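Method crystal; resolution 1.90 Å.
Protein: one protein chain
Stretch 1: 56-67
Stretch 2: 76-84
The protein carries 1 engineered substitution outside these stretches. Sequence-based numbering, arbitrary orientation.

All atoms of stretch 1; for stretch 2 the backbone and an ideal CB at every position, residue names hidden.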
ATOM      1  N   LYS A  56      20.346  -2.271 -15.913  1.00 30.90           N
ATOM      2  CA  LYS A  56      19.735  -1.299 -16.836  1.00 32.19           C
ATOM      3  C   LYS A  56      19.761   0.096 -16.250  1.00 34.68           C
ATOM      4  O   LYS A  56      19.945   1.068 -17.010  1.00 30.32           O
ATOM      5  CB  LYS A  56      18.284  -1.650 -17.221  1.00 31.71           C
ATOM      6  CG  LYS A  56      17.632  -0.736 -18.260  1.00 32.79           C
ATOM      7  CD  LYS A  56      18.396  -0.726 -19.616  1.00 33.00           C
ATOM      8  CE  LYS A  56      17.597   0.017 -20.695  1.00 33.10           C
ATOM      9  NZ  LYS A  56      18.376   0.014 -21.966  1.00 36.27           N
ATOM     10  N   LEU A  57      19.599   0.185 -14.919  1.00 30.45           N
ATOM     11  CA  LEU A  57      19.638   1.463 -14.220  1.00 32.32           C
ATOM     12  C   LEU A  57      21.021   1.760 -13.666  1.00 34.45           C
ATOM     13  O   LEU A  57      21.145   2.310 -12.574  1.00 37.02           O
ATOM     14  CB  LEU A  57      18.494   1.553 -13.186  1.00 30.33           C
ATOM     15  CG  LEU A  57      17.082   1.496 -13.812  1.00 30.05           C
ATOM     16  CD1 LEU A  57      16.009   1.517 -12.704  1.00 29.00           C
ATOM     17  CD2 LEU A  57      16.817   2.665 -14.758  1.00 31.12           C
ATOM     18  N   SER A  58      22.057   1.336 -14.422  1.00 32.87           N
ATOM     19  CA  SER A  58      23.502   1.622 -14.144  1.00 35.61           C
ATOM     20  C   SER A  58      23.949   1.305 -12.714  1.00 34.73           C
ATOM     21  O   SER A  58      24.730   2.060 -12.111  1.00 35.45           O
ATOM     22  CB  SER A  58      23.877   3.092 -14.485  1.00 43.49           C
ATOM     23  OG  SER A  58      23.329   3.577 -15.711  1.00 49.24           O
ATOM     24  N   GLY A  59      23.441   0.189 -12.186  1.00 34.50           N
ATOM     25  CA  GLY A  59      23.829  -0.373 -10.882  1.00 29.44           C
ATOM     26  C   GLY A  59      23.164   0.270  -9.671  1.00 31.05           C
ATOM     27  O   GLY A  59      23.690   0.179  -8.558  1.00 27.76           O
ATOM     28  N   GLN A  60      22.004   0.899  -9.870  1.00 30.72           N
ATOM     29  CA  GLN A  60      21.238   1.495  -8.763  1.00 30.31           C
ATOM     30  C   GLN A  60      20.631   0.331  -7.972  1.00 25.80           C
ATOM     31  O   GLN A  60      20.389  -0.720  -8.522  1.00 24.31           O
ATOM     32  CB  GLN A  60      20.168   2.470  -9.248  1.00 31.94           C
ATOM     33  CG  GLN A  60      20.660   3.916  -9.458  1.00 33.61           C
ATOM     34  CD  GLN A  60      19.580   4.821  -9.993  1.00 33.71           C
ATOM     35  OE1 GLN A  60      19.008   4.561 -11.032  1.00 38.65           O
ATOM     36  NE2 GLN A  60      19.285   5.885  -9.285  1.00 33.92           N
ATOM     37  N   TRP A  61      20.541   0.502  -6.663  1.00 23.60           N
ATOM     38  CA  TRP A  61      19.940  -0.493  -5.796  1.00 22.00           C
ATOM     39  C   TRP A  61      18.482  -0.710  -6.194  1.00 18.11           C
ATOM     40  O   TRP A  61      17.665   0.229  -6.307  1.00 19.24           O
ATOM     41  CB  TRP A  61      20.080  -0.046  -4.332  1.00 23.00           C
ATOM     42  CG  TRP A  61      21.497  -0.110  -3.894  1.00 23.21           C
ATOM     43  CD1 TRP A  61      22.420   0.891  -3.938  1.00 26.13           C
ATOM     44  CD2 TRP A  61      22.165  -1.264  -3.340  1.00 25.63           C
ATOM     45  NE1 TRP A  61      23.635   0.424  -3.420  1.00 26.79           N
ATOM     46  CE2 TRP A  61      23.509  -0.881  -3.057  1.00 24.38           C
ATOM     47  CE3 TRP A  61      21.751  -2.581  -3.041  1.00 25.99           C
ATOM     48  CZ2 TRP A  61      24.448  -1.762  -2.519  1.00 25.58           C
ATOM     49  CZ3 TRP A  61      22.682  -3.470  -2.480  1.00 26.39           C
ATOM     50  CH2 TRP A  61      24.031  -3.043  -2.231  1.00 28.52           C
ATOM     51  N   ILE A  62      18.167  -1.970  -6.433  1.00 21.32           N
ATOM     52  CA  ILE A  62      16.743  -2.391  -6.627  1.00 20.19           C
ATOM     53  C   ILE A  62      16.292  -3.193  -5.362  1.00 21.18           C
ATOM     54  O   ILE A  62      17.067  -3.995  -4.838  1.00 22.27           O
ATOM     55  CB  ILE A  62      16.690  -3.269  -7.879  1.00 19.08           C
ATOM     56  CG1 ILE A  62      17.017  -2.417  -9.154  1.00 18.51           C
ATOM     57  CG2 ILE A  62      15.318  -3.963  -8.081  1.00 18.19           C
ATOM     58  CD1 ILE A  62      16.114  -1.184  -9.318  1.00 17.85           C
ATOM     59  N   GLY A  63      15.028  -3.055  -4.934  1.00 20.69           N
ATOM     60  CA  GLY A  63      14.638  -3.782  -3.674  1.00 19.42           C
ATOM     61  C   GLY A  63      13.749  -4.955  -4.073  1.00 21.02           C
ATOM     62  O   GLY A  63      13.039  -4.916  -5.152  1.00 19.76           O
ATOM     63  N   VAL A  64      13.770  -5.997  -3.236  1.00 19.28           N
ATOM     64  CA  VAL A  64      12.817  -7.071  -3.341  1.00 16.85           C
ATOM     65  C   VAL A  64      12.205  -7.265  -1.946  1.00 18.36           C
ATOM     66  O   VAL A  64      12.938  -7.435  -1.017  1.00 18.40           O
ATOM     67  CB  VAL A  64      13.507  -8.404  -3.771  1.00 17.21           C
ATOM     68  CG1 VAL A  64      12.455  -9.495  -3.893  1.00 19.41           C
ATOM     69  CG2 VAL A  64      14.148  -8.258  -5.163  1.00 18.80           C
ATOM     70  N   MET A  65      10.889  -7.214  -1.823  1.00 17.60           N
ATOM     71  CA  MET A  65      10.240  -7.453  -0.524  1.00 20.23           C
ATOM     72  C   MET A  65       9.517  -8.790  -0.637  1.00 17.88           C
ATOM     73  O   MET A  65       8.702  -8.966  -1.574  1.00 19.26           O
ATOM     74  CB  MET A  65       9.198  -6.349  -0.254  1.00 21.93           C
ATOM     75  CG  MET A  65       8.462  -6.519   1.092  1.00 19.79           C
ATOM     76  SD  MET A  65       9.573  -6.280   2.491  1.00 21.43           S
ATOM     77  CE  MET A  65       8.507  -6.899   3.780  1.00 17.33           C
ATOM     78  N   VAL A  66       9.791  -9.718   0.272  1.00 18.88           N
ATOM     79  CA  VAL A  66       9.125 -11.013   0.222  1.00 18.16           C
ATOM     80  C   VAL A  66       7.945 -10.943   1.242  1.00 18.46           C
ATOM     81  O   VAL A  66       8.166 -10.925   2.441  1.00 16.52           O
ATOM     82  CB  VAL A  66      10.070 -12.168   0.560  1.00 19.50           C
ATOM     83  CG1 VAL A  66       9.290 -13.520   0.561  1.00 17.89           C
ATOM     84  CG2 VAL A  66      11.242 -12.141  -0.473  1.00 20.53           C
ATOM     85  N   THR A  67       6.710 -10.844   0.722  1.00 16.72           N
ATOM     86  CA  THR A  67       5.569 -10.717   1.563  1.00 17.59           C
ATOM     87  C   THR A  67       4.359 -11.008   0.667  1.00 16.54           C
ATOM     88  O   THR A  67       4.386 -10.788  -0.544  1.00 16.56           O
ATOM     89  CB  THR A  67       5.439  -9.225   2.139  1.00 17.19           C
ATOM     90  OG1 THR A  67       4.298  -9.184   2.976  1.00 18.27           O
ATOM     91  CG2 THR A  67       5.220  -8.157   1.019  1.00 17.01           C
ATOM     92  N   UNK A  76       2.670 -16.341   0.229  1.00 15.99           N
ATOM     93  CA  UNK A  76       3.750 -15.396   0.245  1.00 15.62           C
ATOM     94  C   UNK A  76       3.826 -14.768  -1.139  1.00 15.78           C
ATOM     95  O   UNK A  76       2.914 -15.009  -1.992  1.00 16.54           O
ATOM     96  CB  UNK A  76       5.070 -16.060   0.643  1.00 15.62           C
ATOM     97  N   UNK A  77       4.789 -13.904  -1.357  1.00 16.62           N
ATOM     98  CA  UNK A  77       4.842 -13.212  -2.629  1.00 17.16           C
ATOM     99  C   UNK A  77       6.079 -12.397  -2.708  1.00 19.44           C
ATOM    100  O   UNK A  77       6.890 -12.316  -1.766  1.00 17.65           O
ATOM    101  CB  UNK A  77       3.610 -12.330  -2.839  1.00 17.16           C
ATOM    102  N   UNK A  78       6.261 -11.745  -3.837  1.00 22.19           N
ATOM    103  CA  UNK A  78       7.532 -10.998  -4.032  1.00 33.35           C
ATOM    104  C   UNK A  78       7.227  -9.802  -4.857  1.00 42.71           C
ATOM    105  O   UNK A  78       6.759  -9.971  -6.015  1.00 48.05           O
ATOM    106  CB  UNK A  78       8.617 -11.846  -4.700  1.00 33.35           C
ATOM    107  N   UNK A  79       7.443  -8.640  -4.219  1.00 46.22           N
ATOM    108  CA  UNK A  79       7.340  -7.275  -4.797  1.00 51.45           C
ATOM    109  C   UNK A  79       8.662  -6.591  -5.194  1.00 50.94           C
ATOM    110  O   UNK A  79       9.572  -6.469  -4.338  1.00 39.07           O
ATOM    111  CB  UNK A  79       6.630  -6.372  -3.786  1.00 51.45           C
ATOM    112  N   UNK A  80       8.772  -6.112  -6.440  1.00 43.63           N
ATOM    113  CA  UNK A  80       9.960  -5.318  -6.825  1.00 34.36           C
ATOM    114  C   UNK A  80       9.861  -3.781  -6.538  1.00 27.14           C
ATOM    115  O   UNK A  80       8.804  -3.162  -6.697  1.00 27.16           O
ATOM    116  CB  UNK A  80      10.213  -5.523  -8.320  1.00 34.36           C
ATOM    117  N   UNK A  81      10.977  -3.199  -6.136  1.00 22.08           N
ATOM    118  CA  UNK A  81      11.066  -1.782  -5.748  1.00 23.19           C
ATOM    119  C   UNK A  81      12.140  -1.107  -6.623  1.00 22.54           C
ATOM    120  O   UNK A  81      13.285  -1.489  -6.581  1.00 21.12           O
ATOM    121  CB  UNK A  81      11.398  -1.636  -4.262  1.00 23.19           C
ATOM    122  N   UNK A  82      11.741  -0.070  -7.353  1.00 24.65           N
ATOM    123  CA  UNK A  82      12.653   0.677  -8.262  1.00 23.41           C
ATOM    124  C   UNK A  82      13.438   1.711  -7.426  1.00 22.86           C
ATOM    125  O   UNK A  82      13.106   1.969  -6.229  1.00 22.23           O
ATOM    126  CB  UNK A  82      11.874   1.368  -9.383  1.00 23.41           C
ATOM    127  N   UNK A  83      14.431   2.384  -8.056  1.00 23.81           N
ATOM    128  CA  UNK A  83      15.412   3.068  -7.222  1.00 24.30           C
ATOM    129  C   UNK A  83      14.905   4.166  -6.304  1.00 23.86           C
ATOM    130  O   UNK A  83      15.567   4.410  -5.304  1.00 23.55           O
ATOM    131  CB  UNK A  83      16.481   3.674  -8.134  1.00 24.30           C
ATOM    132  N   UNK A  84      13.796   4.835  -6.644  1.00 23.32           N
ATOM    133  CA  UNK A  84      13.346   5.973  -5.822  1.00 27.22           C
ATOM    134  C   UNK A  84      12.212   5.551  -4.879  1.00 26.11           C
ATOM    135  O   UNK A  84      11.541   6.380  -4.265  1.00 27.72           O
ATOM    136  CB  UNK A  84      12.883   7.126  -6.714  1.00 27.22           C
TER

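The two strands run antiparallel, and the backbone pairing sets which positions of stretch 2 share a face with which residues of stretch 1.

Position 76 has CA-to-CB pointing sideways. Its ideal CB lies 4.9 Å from Val66 CG1, so a small or medium side chain, polar or apolar, could turn in. The residue is Asn76. Asn76 OD1 comes 3.1 Å from Thr67 CA and accepts a hydrogen bond from the backbone N of position 77 at 2.8 Å. Asn76 ND2 donates to the water O at 2.8 Å. The same water O lies 3.1 Å from Val66 O, within hydrogen-bonding reach.

Position 77 has phi/psi of -174/178, almost fully extended. An ideal CB would sit 2.9 Å from Thr67 O, which is a clash. Glycine is the clear choice, and Gly77 is found. Its O accepts from Thr67 N at 2.9 Å.

Position 78 pairs with Val66 without hydrogen bonds between the two. Its ideal CB lies 4.6 Å from Val64 CG1 and 5.0 Å from Val66 CG2. Valine, isoleucine or another apolar residue would suit this greasy patch. Val78 fills it. Val78 CG1 lies 3.1 Å from Val64 CG1, unusually close for two methyl carbons, and 4.3 Å from Val66 CG2.

Position 79 forms a hydrogen-bonded pair with Met65, and its CB shares the Met65 face. Stretch 1 offers no charge here, so many long or apolar side chains would do. Lys79 is found. Lys79 CB lies 4.3 Å from Met65 CB, and the end of the chain leads away.

Position 80 points to the face of Val64. The ideal CB is 5.3 Å from Ile62 CG2, leaving room for leucine, isoleucine or methionine. Leu80 places CD2 at 4.2 Å from Val64 CG2 and 4.4 Å from Ile62 CG2.

Position 81 pairs with Gly63, which has no side chain to meet it. A beta-branched residue is favoured by the extended backbone, though others could fit. Val81 is found. Its N donates to Gly63 O, and its O accepts from Gly63 N, both at 2.9 Å.

Position 82 has CA-to-CB pointing away, so stretch 1 decides little. Many side chains would suit it, polar or apolar. Asp82 turns its end back, with OD1 3.8 Å from Ile62 CD1.

Position 83 points toward stretch 1, near Gln60, Trp61 O and Ile62. Phi of -61° allows proline; other compact apolar residues are plausible. Pro83 sets CD 3.5 Å from Leu57 CD1 and CG 3.8 Å from Ile62 CD1.

Position 84 has no stretch 1 atom within 5.5 Å of its ideal CB. Almost any side chain would suit. Met84 makes no contact.

Stretch 2 (76-84) NGVKLVDPM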
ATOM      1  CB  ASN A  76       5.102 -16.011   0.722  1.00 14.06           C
ATOM      2  CG  ASN A  76       5.936 -14.988   1.511  1.00 14.35           C
ATOM      3  OD1 ASN A  76       5.765 -13.780   1.298  1.00 14.67           O
ATOM      4  ND2 ASN A  76       6.810 -15.449   2.475  1.00 14.21           N
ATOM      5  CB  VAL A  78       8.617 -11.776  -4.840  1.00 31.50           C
ATOM      6  CG1 VAL A  78       9.973 -11.290  -4.475  1.00 40.17           C
ATOM      7  CG2 VAL A  78       8.585 -13.239  -4.595  1.00 40.42           C
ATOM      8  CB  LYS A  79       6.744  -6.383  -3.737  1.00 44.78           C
ATOM      9  CG  LYS A  79       5.971  -5.296  -4.427  1.00 59.01           C
ATOM     10  CD  LYS A  79       5.216  -4.435  -3.461  1.00 55.88           C
ATOM     11  CE  LYS A  79       6.142  -3.412  -2.858  1.00 43.40           C
ATOM     12  NZ  LYS A  79       5.281  -2.511  -2.057  1.00 37.98           N
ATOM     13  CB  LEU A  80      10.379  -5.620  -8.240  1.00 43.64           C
ATOM     14  CG  LEU A  80      10.853  -7.072  -8.272  1.00 51.67           C
ATOM     15  CD1 LEU A  80       9.918  -7.906  -9.157  1.00 54.17           C
ATOM     16  CD2 LEU A  80      12.286  -7.062  -8.769  1.00 45.66           C
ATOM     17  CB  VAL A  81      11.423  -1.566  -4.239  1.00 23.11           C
ATOM     18  CG1 VAL A  81      11.360  -0.049  -3.884  1.00 22.94           C
ATOM     19  CG2 VAL A  81      10.444  -2.346  -3.359  1.00 21.71           C
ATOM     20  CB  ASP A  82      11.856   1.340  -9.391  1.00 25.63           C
ATOM     21  CG  ASP A  82      11.911   0.575 -10.725  1.00 28.95           C
ATOM     22  OD1 ASP A  82      12.749  -0.292 -10.919  1.00 27.34           O
ATOM     23  OD2 ASP A  82      11.105   0.868 -11.647  1.00 31.42           O
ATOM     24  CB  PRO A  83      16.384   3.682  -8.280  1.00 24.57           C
ATOM     25  CG  PRO A  83      16.379   2.570  -9.331  1.00 24.02           C
ATOM     26  CD  PRO A  83      14.877   2.380  -9.484  1.00 22.60           C
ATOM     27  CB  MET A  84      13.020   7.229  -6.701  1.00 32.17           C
ATOM     28  CG  MET A  84      14.301   7.871  -7.317  1.00 32.06           C
ATOM     29  SD  MET A  84      15.501   8.367  -6.012  1.00 35.59           S
ATOM     30  CE  MET A  84      14.677   9.809  -5.314  1.00 48.18           C
TER
HETATM   31  O   HOH W   1       8.078 -13.547   4.085  1.00 18.18           O
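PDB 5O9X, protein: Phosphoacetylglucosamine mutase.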